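Local atomic coordinates of importin-95 (Chaetomium thermophilum, PDB entry 4XRI), a protein that probably acts as an importin-beta transport receptor that carries protein cargo into the nucleus and binds a small GTPase. Residues R807-M816 with M843-G854; Y826-R836 with E866-G874. The protein carries 2 engineered substitutions. All blocks are in the same frame, centred on the assembly; numbering follows the deposited sequence.

How the contacts relate
Helix 809-825 comes first along the chain, and its N-terminal end supplies the first half of contact 1. The chain then leaves that helix and passes through 826-836, the first half of contact 2. Helix 838-849 packs on 807-816, and the turn after it returns to Glu-809 to close contact 1. Helix 855-872 follows, and its C-terminal end returns to 826-836 to close contact 2. The segments alternate, so the two loops cross. Together they tie helix 809-825, the short helix 832-835, helix 838-849 and helix 855-872 into one bundle at the C-terminal end of the solenoid. The contact centres lie about 20 Å apart. They meet where Ile-844 CD1 packs 3.5 Å from Val-868 CG2.

Contact 1 of 2, residues R807-M816 with M843-G854; sequences RSEALMRASM and MIRETRSNREFG. With SO4 (sulfate ion), chain E.
Glu-809 reaches across to the backbone of Gly-854. Its OE2 accepts from Gly-854 N at 2.6 Å, with a fairly straight N-H...O angle of 161°. The donor comes in on the syn side, tilted out of the carboxylate plane. This is helix packing in the C-terminal part of a HEAT-repeat solenoid: helices 809-816 and 843-849 cross at a steep slant, with 128° between their N-to-C directions. Gly-854 is the N-cap residue of helix 855-872, and Glu-809 OE2 also bonds to Thr-857 OG1, so one carboxylate oxygen holds the start of that helix. CG of Glu-809 stands opposite the backbone N (chi1 168°), and the extended chain carries the carboxylate past the Phe-853 ring.

A salt bridge joins Arg-807 NH1 to Glu-846 OE1 at 2.7 Å. The oxygen sits at the guanidinium edge, but the hydrogen bond within the pair is weak. Arg-807 NH2 is held by Asp-804 O. Near the helix start, Glu-809 N donates to sulfate O1 at 2.6 Å; the ion is probably from the crystallisation liquor.

Phe-853 lies obliquely against Glu-809, with its CD1 3.3 Å from Glu-809 OE1. Asn-850 ND2 sits over the centre of one ring face. Met-812 CG touches Phe-853 CZ at 4.2 Å.

Further along, Met-812 and Met-816 pack on helix 843-849: both touch Thr-847, and Met-816 also touches Ile-844. Thr-847 CG2 touches both Met-812 CB and Met-816 CG. Met-816 lays its sulfur beside Ile-844 CA, and its CE is 3.8 Å from Ile-844 CG1. Ile-801 of helix 791-802 also touches Met-812 and Ser-815. Met-843 is stretched out along its length, and its CE ends 3.9 Å from Met-812 CE and 3.7 Å from Ser-815 CB.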
loop_
_atom_site.group_PDB
_atom_site.type_symbol
_atom_site.label_atom_id
_atom_site.label_comp_id
_atom_site.label_asym_id
_atom_site.label_seq_id
_atom_site.Cartn_x
_atom_site.Cartn_y
_atom_site.Cartn_z
ATOM N N ARG A 807 3.473 -0.770 20.148
ATOM C CA ARG A 807 2.112 -0.989 20.621
ATOM C C ARG A 807 1.086 -0.252 19.774
ATOM O O ARG A 807 1.435 0.555 18.914
ATOM C CB ARG A 807 1.988 -0.555 22.083
ATOM C CG ARG A 807 2.625 0.797 22.376
ATOM C CD ARG A 807 3.753 0.667 23.386
ATOM N NE ARG A 807 3.337 1.045 24.734
ATOM C CZ ARG A 807 3.779 0.465 25.846
ATOM N NH1 ARG A 807 3.350 0.882 27.029
ATOM N NH2 ARG A 807 4.648 -0.533 25.777
ATOM N N SER A 808 -0.185 -0.548 20.022
ATOM C CA SER A 808 -1.282 0.180 19.405
ATOM C C SER A 808 -2.208 0.694 20.494
ATOM O O SER A 808 -2.147 0.230 21.633
ATOM C CB SER A 808 -2.050 -0.705 18.421
ATOM O OG SER A 808 -2.739 -1.743 19.096
ATOM N N GLU A 809 -3.060 1.653 20.151
ATOM C CA GLU A 809 -4.028 2.176 21.106
ATOM C C GLU A 809 -4.981 1.076 21.557
ATOM O O GLU A 809 -5.303 0.963 22.742
ATOM C CB GLU A 809 -4.815 3.341 20.506
ATOM C CG GLU A 809 -6.028 3.732 21.329
ATOM C CD GLU A 809 -6.555 5.110 20.986
ATOM O OE1 GLU A 809 -5.911 5.813 20.177
ATOM O OE2 GLU A 809 -7.614 5.492 21.530
ATOM N N ALA A 810 -5.421 0.262 20.602
ATOM C CA ALA A 810 -6.335 -0.840 20.877
ATOM C C ALA A 810 -5.737 -1.840 21.861
ATOM O O ALA A 810 -6.434 -2.365 22.729
ATOM C CB ALA A 810 -6.717 -1.541 19.582
ATOM N N LEU A 811 -4.440 -2.096 21.723
ATOM C CA LEU A 811 -3.756 -3.050 22.587
ATOM C C LEU A 811 -3.689 -2.540 24.023
ATOM O O LEU A 811 -3.911 -3.294 24.972
ATOM C CB LEU A 811 -2.348 -3.335 22.064
ATOM C CG LEU A 811 -1.486 -4.272 22.912
ATOM C CD1 LEU A 811 -2.202 -5.592 23.156
ATOM C CD2 LEU A 811 -0.135 -4.506 22.249
ATOM N N MET A 812 -3.393 -1.253 24.176
ATOM C CA MET A 812 -3.314 -0.649 25.500
ATOM C C MET A 812 -4.699 -0.553 26.128
ATOM O O MET A 812 -4.856 -0.753 27.331
ATOM C CB MET A 812 -2.660 0.732 25.428
ATOM C CG MET A 812 -1.264 0.719 24.821
ATOM S SD MET A 812 -0.203 -0.581 25.488
ATOM C CE MET A 812 0.003 -0.034 27.181
ATOM N N ARG A 813 -5.700 -0.249 25.308
ATOM C CA ARG A 813 -7.079 -0.203 25.781
ATOM C C ARG A 813 -7.517 -1.571 26.293
ATOM O O ARG A 813 -8.025 -1.696 27.410
ATOM C CB ARG A 813 -8.018 0.275 24.670
ATOM C CG ARG A 813 -9.479 0.355 25.094
ATOM C CD ARG A 813 -10.324 1.130 24.096
ATOM N NE ARG A 813 -10.401 0.472 22.794
ATOM C CZ ARG A 813 -9.748 0.873 21.708
ATOM N NH1 ARG A 813 -8.960 1.939 21.759
ATOM N NH2 ARG A 813 -9.886 0.209 20.569
ATOM N N ALA A 814 -7.305 -2.595 25.470
ATOM C CA ALA A 814 -7.648 -3.969 25.828
ATOM C C ALA A 814 -6.926 -4.419 27.093
ATOM O O ALA A 814 -7.481 -5.155 27.911
ATOM C CB ALA A 814 -7.323 -4.909 24.679
ATOM N N SER A 815 -5.685 -3.967 27.246
ATOM C CA SER A 815 -4.879 -4.296 28.417
ATOM C C SER A 815 -5.474 -3.682 29.677
ATOM O O SER A 815 -5.599 -4.352 30.704
ATOM C CB SER A 815 -3.439 -3.818 28.230
ATOM O OG SER A 815 -2.841 -4.441 27.108
ATOM N N MET A 816 -5.832 -2.403 29.590
ATOM C CA MET A 816 -6.512 -1.714 30.680
ATOM C C MET A 816 -7.789 -2.454 31.050
ATOM O O MET A 816 -8.092 -2.639 32.230
ATOM C CB MET A 816 -6.836 -0.263 30.299
ATOM C CG MET A 816 -5.632 0.626 30.014
ATOM S SD MET A 816 -4.590 0.958 31.448
ATOM C CE MET A 816 -3.300 -0.268 31.241
ATOM N N MET A 843 2.090 1.540 33.718
ATOM C CA MET A 843 1.382 1.158 32.500
ATOM C C MET A 843 0.060 1.903 32.367
ATOM O O MET A 843 -0.252 2.452 31.312
ATOM C CB MET A 843 1.134 -0.352 32.484
ATOM C CG MET A 843 0.603 -0.899 31.173
ATOM S SD MET A 843 0.201 -2.651 31.304
ATOM C CE MET A 843 -0.101 -3.061 29.587
ATOM N N ILE A 844 -0.711 1.916 33.448
ATOM C CA ILE A 844 -2.008 2.579 33.467
ATOM C C ILE A 844 -1.862 4.087 33.349
ATOM O O ILE A 844 -2.560 4.729 32.560
ATOM C CB ILE A 844 -2.779 2.255 34.751
ATOM C CG1 ILE A 844 -2.952 0.746 34.884
ATOM C CG2 ILE A 844 -4.128 2.961 34.761
ATOM C CD1 ILE A 844 -3.629 0.344 36.157
ATOM N N ARG A 845 -0.951 4.646 34.139
ATOM C CA ARG A 845 -0.717 6.085 34.134
ATOM C C ARG A 845 -0.295 6.574 32.753
ATOM O O ARG A 845 -0.752 7.620 32.296
ATOM C CB ARG A 845 0.342 6.464 35.166
ATOM C CG ARG A 845 0.593 7.958 35.248
ATOM C CD ARG A 845 1.926 8.267 35.897
ATOM N NE ARG A 845 2.399 9.599 35.534
ATOM C CZ ARG A 845 3.011 9.885 34.389
ATOM N NH1 ARG A 845 3.408 11.127 34.139
ATOM N NH2 ARG A 845 3.223 8.932 33.492
ATOM N N GLU A 846 0.570 5.812 32.090
ATOM C CA GLU A 846 1.002 6.150 30.737
ATOM C C GLU A 846 -0.179 6.146 29.777
ATOM O O GLU A 846 -0.276 6.990 28.885
ATOM C CB GLU A 846 2.071 5.173 30.242
ATOM C CG GLU A 846 2.540 5.456 28.822
ATOM C CD GLU A 846 3.264 4.282 28.199
ATOM O OE1 GLU A 846 2.727 3.155 28.252
ATOM O OE2 GLU A 846 4.370 4.485 27.655
ATOM N N THR A 847 -1.078 5.189 29.971
ATOM C CA THR A 847 -2.215 5.012 29.082
ATOM C C THR A 847 -3.233 6.131 29.260
ATOM O O THR A 847 -3.784 6.641 28.284
ATOM C CB THR A 847 -2.911 3.662 29.323
ATOM O OG1 THR A 847 -1.928 2.631 29.477
ATOM C CG2 THR A 847 -3.823 3.317 28.154
ATOM N N ARG A 848 -3.484 6.514 30.508
ATOM C CA ARG A 848 -4.471 7.551 30.779
ATOM C C ARG A 848 -3.933 8.934 30.418
ATOM O O ARG A 848 -4.702 9.846 30.118
ATOM C CB ARG A 848 -4.915 7.511 32.248
ATOM C CG ARG A 848 -3.842 7.834 33.279
ATOM C CD ARG A 848 -4.437 7.817 34.685
ATOM N NE ARG A 848 -3.502 8.273 35.711
ATOM C CZ ARG A 848 -2.974 7.492 36.649
ATOM N NH1 ARG A 848 -3.282 6.203 36.694
ATOM N NH2 ARG A 848 -2.137 8.001 37.543
ATOM N N SER A 849 -2.611 9.080 30.422
ATOM C CA SER A 849 -1.990 10.385 30.211
ATOM C C SER A 849 -1.626 10.665 28.754
ATOM O O SER A 849 -1.178 11.763 28.425
ATOM C CB SER A 849 -0.739 10.519 31.080
ATOM O OG SER A 849 -1.068 10.485 32.457
ATOM N N ASN A 850 -1.810 9.677 27.885
ATOM C CA ASN A 850 -1.540 9.870 26.465
ATOM C C ASN A 850 -2.645 10.698 25.819
ATOM O O ASN A 850 -3.742 10.199 25.562
ATOM C CB ASN A 850 -1.396 8.525 25.752
ATOM C CG ASN A 850 -0.943 8.667 24.305
ATOM O OD1 ASN A 850 -0.989 9.753 23.725
ATOM N ND2 ASN A 850 -0.507 7.561 23.713
ATOM N N ARG A 851 -2.342 11.961 25.537
ATOM C CA ARG A 851 -3.317 12.874 24.950
ATOM C C ARG A 851 -3.697 12.485 23.522
ATOM O O ARG A 851 -4.704 12.956 22.994
ATOM C CB ARG A 851 -2.782 14.308 24.973
ATOM C CG ARG A 851 -2.651 14.904 26.367
ATOM C CD ARG A 851 -2.103 16.322 26.314
ATOM N NE ARG A 851 -2.999 17.239 25.615
ATOM C CZ ARG A 851 -3.904 18.004 26.218
ATOM N NH1 ARG A 851 -4.035 17.962 27.536
ATOM N NH2 ARG A 851 -4.678 18.810 25.504
ATOM N N GLU A 852 -2.895 11.623 22.901
ATOM C CA GLU A 852 -3.153 11.196 21.528
ATOM C C GLU A 852 -4.135 10.030 21.452
ATOM O O GLU A 852 -4.618 9.687 20.371
ATOM C CB GLU A 852 -1.846 10.811 20.831
ATOM C CG GLU A 852 -1.087 11.978 20.214
ATOM C CD GLU A 852 -1.677 12.433 18.889
ATOM O OE1 GLU A 852 -2.721 11.887 18.471
ATOM O OE2 GLU A 852 -1.090 13.337 18.260
ATOM N N PHE A 853 -4.426 9.419 22.595
ATOM C CA PHE A 853 -5.396 8.331 22.644
ATOM C C PHE A 853 -6.823 8.868 22.652
ATOM O O PHE A 853 -7.063 10.014 23.026
ATOM C CB PHE A 853 -5.167 7.452 23.876
ATOM C CG PHE A 853 -4.021 6.488 23.735
ATOM C CD1 PHE A 853 -3.519 6.159 22.486
ATOM C CD2 PHE A 853 -3.453 5.903 24.854
ATOM C CE1 PHE A 853 -2.466 5.270 22.359
ATOM C CE2 PHE A 853 -2.401 5.015 24.733
ATOM C CZ PHE A 853 -1.908 4.697 23.485
ATOM N N GLY A 854 -7.769 8.027 22.245
ATOM C CA GLY A 854 -9.168 8.409 22.198
ATOM C C GLY A 854 -9.821 8.428 23.565
ATOM O O GLY A 854 -9.169 8.169 24.576
HETATM S S SO4 E . -2.482 3.256 16.778
HETATM O O1 SO4 E . -2.082 3.043 18.166
HETATM O O2 SO4 E . -3.929 3.429 16.715
HETATM O O3 SO4 E . -2.091 2.106 15.970
HETATM O O4 SO4 E . -1.824 4.455 16.269
#

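Contact 2 of 2, residues Y826-R836 with E866-G874; sequences YPNGQLADAFR and EQVKRQIAG
Gln-871 NE2 donates to the backbone oxygen Tyr-826 O. The pair is modelled at 2.4 Å with an N-H...O angle of only 121°, so the details of the bond are doubtful. The same NE2 has a weak bond to Ala-823 O in helix 809-825. The amide oxygen, OE1, lies by the 829-832 backbone, 3.3 Å from Gly-829 CA. It also lies at the Phe-835 ring edge, in its plane. The bend at chi2 (-80°) folds the amide back toward this loop. Ala-832 CB comes 3.7 Å from the backbone oxygen Gln-871 O.

Apolar contact centres on Phe-835. Its CD1 touches Gln-871 CG at 3.6 Å, and the ring and amide planes are 61° apart. Phe-835 CB is 4.3 Å from Val-868 CG1, and Phe-795 of helix 791-802 meets the ring edge-to-face.

A leucine at Gln-871 would probably leave Tyr-826 O without its side-chain donor and free the 826-829 loop to shift from the end of helix 855-872.

The contact thus joins the loop after helix 809-825 to the last modelled helix of the HEAT-repeat solenoid. One side chain probably serves both a polar and an apolar role, its NH2 turned to the loop carbonyls and its CH2 groups packed on Phe-835.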
loop_
_atom_site.group_PDB
_atom_site.type_symbol
_atom_site.label_atom_id
_atom_site.label_comp_id
_atom_site.label_asym_id
_atom_site.label_seq_id
_atom_site.Cartn_x
_atom_site.Cartn_y
_atom_site.Cartn_z
ATOM N N TYR A 826 -11.512 -10.980 40.925
ATOM C CA TYR A 826 -10.926 -11.342 42.207
ATOM C C TYR A 826 -10.887 -10.131 43.128
ATOM O O TYR A 826 -9.855 -9.472 43.254
ATOM C CB TYR A 826 -9.526 -11.924 42.014
ATOM C CG TYR A 826 -9.507 -13.139 41.118
ATOM C CD1 TYR A 826 -9.768 -14.405 41.627
ATOM C CD2 TYR A 826 -9.245 -13.019 39.762
ATOM C CE1 TYR A 826 -9.757 -15.519 40.809
ATOM C CE2 TYR A 826 -9.233 -14.125 38.936
ATOM C CZ TYR A 826 -9.490 -15.372 39.463
ATOM O OH TYR A 826 -9.479 -16.474 38.641
ATOM N N PRO A 827 -12.026 -9.832 43.771
ATOM C CA PRO A 827 -12.158 -8.678 44.663
ATOM C C PRO A 827 -11.508 -8.941 46.012
ATOM O O PRO A 827 -10.753 -9.902 46.133
ATOM C CB PRO A 827 -13.672 -8.519 44.797
ATOM C CG PRO A 827 -14.182 -9.915 44.683
ATOM C CD PRO A 827 -13.266 -10.626 43.714
ATOM N N ASN A 828 -11.825 -8.112 47.005
ATOM C CA ASN A 828 -11.220 -8.161 48.341
ATOM C C ASN A 828 -9.734 -8.532 48.337
ATOM O O ASN A 828 -9.291 -9.381 49.113
ATOM C CB ASN A 828 -11.988 -9.129 49.254
ATOM C CG ASN A 828 -13.355 -8.602 49.657
ATOM O OD1 ASN A 828 -13.596 -7.393 49.636
ATOM N ND2 ASN A 828 -14.258 -9.506 50.014
ATOM N N GLY A 829 -8.981 -7.897 47.443
ATOM C CA GLY A 829 -7.527 -7.951 47.449
ATOM C C GLY A 829 -6.861 -9.313 47.392
ATOM O O GLY A 829 -5.987 -9.612 48.203
ATOM N N GLN A 830 -7.262 -10.139 46.433
ATOM C CA GLN A 830 -6.586 -11.412 46.205
ATOM C C GLN A 830 -5.434 -11.205 45.231
ATOM O O GLN A 830 -4.528 -12.034 45.131
ATOM C CB GLN A 830 -7.558 -12.461 45.669
ATOM C CG GLN A 830 -8.904 -12.465 46.368
ATOM C CD GLN A 830 -9.813 -13.566 45.863
ATOM O OE1 GLN A 830 -9.354 -14.653 45.513
ATOM N NE2 GLN A 830 -11.111 -13.286 45.814
ATOM N N LEU A 831 -5.480 -10.087 44.515
ATOM C CA LEU A 831 -4.445 -9.742 43.549
ATOM C C LEU A 831 -3.807 -8.403 43.888
ATOM O O LEU A 831 -3.148 -7.790 43.044
ATOM C CB LEU A 831 -5.020 -9.693 42.134
ATOM C CG LEU A 831 -5.771 -10.919 41.612
ATOM C CD1 LEU A 831 -6.161 -10.708 40.158
ATOM C CD2 LEU A 831 -4.937 -12.178 41.772
ATOM N N ALA A 832 -4.012 -7.950 45.122
ATOM C CA ALA A 832 -3.490 -6.663 45.574
ATOM C C ALA A 832 -1.977 -6.591 45.403
ATOM O O ALA A 832 -1.437 -5.553 45.026
ATOM C CB ALA A 832 -3.872 -6.413 47.026
ATOM N N ASP A 833 -1.304 -7.707 45.670
ATOM C CA ASP A 833 0.145 -7.798 45.509
ATOM C C ASP A 833 0.576 -7.525 44.074
ATOM O O ASP A 833 1.455 -6.701 43.819
ATOM C CB ASP A 833 0.647 -9.177 45.938
ATOM C CG ASP A 833 0.568 -9.387 47.435
ATOM O OD1 ASP A 833 0.451 -8.382 48.167
ATOM O OD2 ASP A 833 0.623 -10.554 47.875
ATOM N N ALA A 834 -0.048 -8.230 43.138
ATOM C CA ALA A 834 0.306 -8.110 41.730
ATOM C C ALA A 834 -0.067 -6.744 41.158
ATOM O O ALA A 834 0.526 -6.296 40.177
ATOM C CB ALA A 834 -0.359 -9.220 40.924
ATOM N N PHE A 835 -1.046 -6.086 41.768
ATOM C CA PHE A 835 -1.530 -4.803 41.265
ATOM C C PHE A 835 -0.704 -3.620 41.759
ATOM O O PHE A 835 -0.532 -2.636 41.039
ATOM C CB PHE A 835 -2.997 -4.604 41.652
ATOM C CG PHE A 835 -3.963 -5.319 40.749
ATOM C CD1 PHE A 835 -5.033 -6.024 41.276
ATOM C CD2 PHE A 835 -3.807 -5.280 39.372
ATOM C CE1 PHE A 835 -5.924 -6.682 40.450
ATOM C CE2 PHE A 835 -4.696 -5.935 38.539
ATOM C CZ PHE A 835 -5.756 -6.637 39.080
ATOM N N ARG A 836 -0.189 -3.720 42.980
ATOM C CA ARG A 836 0.577 -2.629 43.576
ATOM C C ARG A 836 1.993 -2.556 43.011
ATOM O O ARG A 836 2.760 -1.658 43.361
ATOM C CB ARG A 836 0.626 -2.775 45.099
ATOM C CG ARG A 836 1.262 -4.067 45.582
ATOM C CD ARG A 836 1.236 -4.171 47.097
ATOM N NE ARG A 836 1.675 -5.484 47.559
ATOM C CZ ARG A 836 2.076 -5.744 48.799
ATOM N NH1 ARG A 836 2.459 -6.969 49.130
ATOM N NH2 ARG A 836 2.102 -4.776 49.706
ATOM N N GLU A 866 -8.941 3.064 38.946
ATOM C CA GLU A 866 -9.894 2.981 40.042
ATOM C C GLU A 866 -10.012 1.543 40.533
ATOM O O GLU A 866 -10.003 1.292 41.736
ATOM C CB GLU A 866 -11.262 3.512 39.613
ATOM C CG GLU A 866 -12.017 4.201 40.732
ATOM C CD GLU A 866 -11.340 5.483 41.169
ATOM O OE1 GLU A 866 -10.834 6.212 40.290
ATOM O OE2 GLU A 866 -11.303 5.754 42.387
ATOM N N GLN A 867 -10.109 0.601 39.599
ATOM C CA GLN A 867 -10.164 -0.826 39.930
ATOM C C GLN A 867 -8.946 -1.278 40.724
ATOM O O GLN A 867 -9.042 -2.036 41.691
ATOM C CB GLN A 867 -10.278 -1.655 38.651
ATOM C CG GLN A 867 -11.652 -1.606 37.998
ATOM C CD GLN A 867 -12.728 -2.296 38.821
ATOM O OE1 GLN A 867 -13.148 -1.794 39.865
ATOM N NE2 GLN A 867 -13.181 -3.454 38.351
ATOM N N VAL A 868 -7.787 -0.805 40.283
ATOM C CA VAL A 868 -6.530 -1.016 41.005
ATOM C C VAL A 868 -6.664 -0.453 42.414
ATOM O O VAL A 868 -6.707 -1.224 43.339
ATOM C CB VAL A 868 -5.343 -0.388 40.275
ATOM C CG1 VAL A 868 -4.070 -0.487 41.092
ATOM C CG2 VAL A 868 -5.124 -1.113 38.974
ATOM N N LYS A 869 -6.849 0.856 42.563
ATOM C CA LYS A 869 -7.048 1.492 43.868
ATOM C C LYS A 869 -8.031 0.769 44.798
ATOM O O LYS A 869 -7.758 0.633 45.983
ATOM C CB LYS A 869 -7.496 2.941 43.647
ATOM C CG LYS A 869 -6.386 3.854 43.192
ATOM C CD LYS A 869 -6.821 5.282 43.087
ATOM C CE LYS A 869 -5.656 6.166 42.690
ATOM N NZ LYS A 869 -6.079 7.571 42.423
ATOM N N ARG A 870 -9.153 0.289 44.267
ATOM C CA ARG A 870 -10.121 -0.433 45.096
ATOM C C ARG A 870 -9.599 -1.821 45.468
ATOM O O ARG A 870 -10.122 -2.467 46.375
ATOM C CB ARG A 870 -11.479 -0.555 44.392
ATOM C CG ARG A 870 -12.061 0.783 43.958
ATOM C CD ARG A 870 -13.582 0.741 43.846
ATOM N NE ARG A 870 -14.059 -0.324 42.967
ATOM C CZ ARG A 870 -15.089 -0.198 42.137
ATOM N NH1 ARG A 870 -15.458 -1.222 41.379
ATOM N NH2 ARG A 870 -15.747 0.951 42.060
ATOM N N GLN A 871 -8.571 -2.277 44.759
ATOM C CA GLN A 871 -7.879 -3.515 45.105
ATOM C C GLN A 871 -6.875 -3.306 46.244
ATOM O O GLN A 871 -6.803 -4.120 47.164
ATOM C CB GLN A 871 -7.155 -4.094 43.884
ATOM C CG GLN A 871 -7.966 -5.115 43.109
ATOM C CD GLN A 871 -7.946 -6.490 43.762
ATOM O OE1 GLN A 871 -6.937 -6.900 44.335
ATOM N NE2 GLN A 871 -9.065 -7.204 43.681
ATOM N N ILE A 872 -6.082 -2.234 46.185
ATOM C CA ILE A 872 -4.975 -2.066 47.150
ATOM C C ILE A 872 -5.454 -2.207 48.600
ATOM O O ILE A 872 -4.787 -2.823 49.432
ATOM C CB ILE A 872 -4.241 -0.677 46.981
ATOM C CG1 ILE A 872 -3.197 -0.734 45.854
ATOM C CG2 ILE A 872 -3.694 -0.185 48.277
ATOM C CD1 ILE A 872 -3.813 -0.484 44.500
ATOM N N ALA A 873 -6.603 -1.612 48.904
ATOM C CA ALA A 873 -7.168 -1.718 50.245
ATOM C C ALA A 873 -8.275 -2.768 50.300
ATOM O O ALA A 873 -9.319 -2.620 49.663
ATOM C CB ALA A 873 -7.697 -0.371 50.708
ATOM N N GLY A 874 -8.042 -3.828 51.069
ATOM C CA GLY A 874 -9.035 -4.871 51.250
ATOM C C GLY A 874 -9.928 -4.588 52.442
ATOM O O GLY A 874 -9.756 -3.580 53.129
#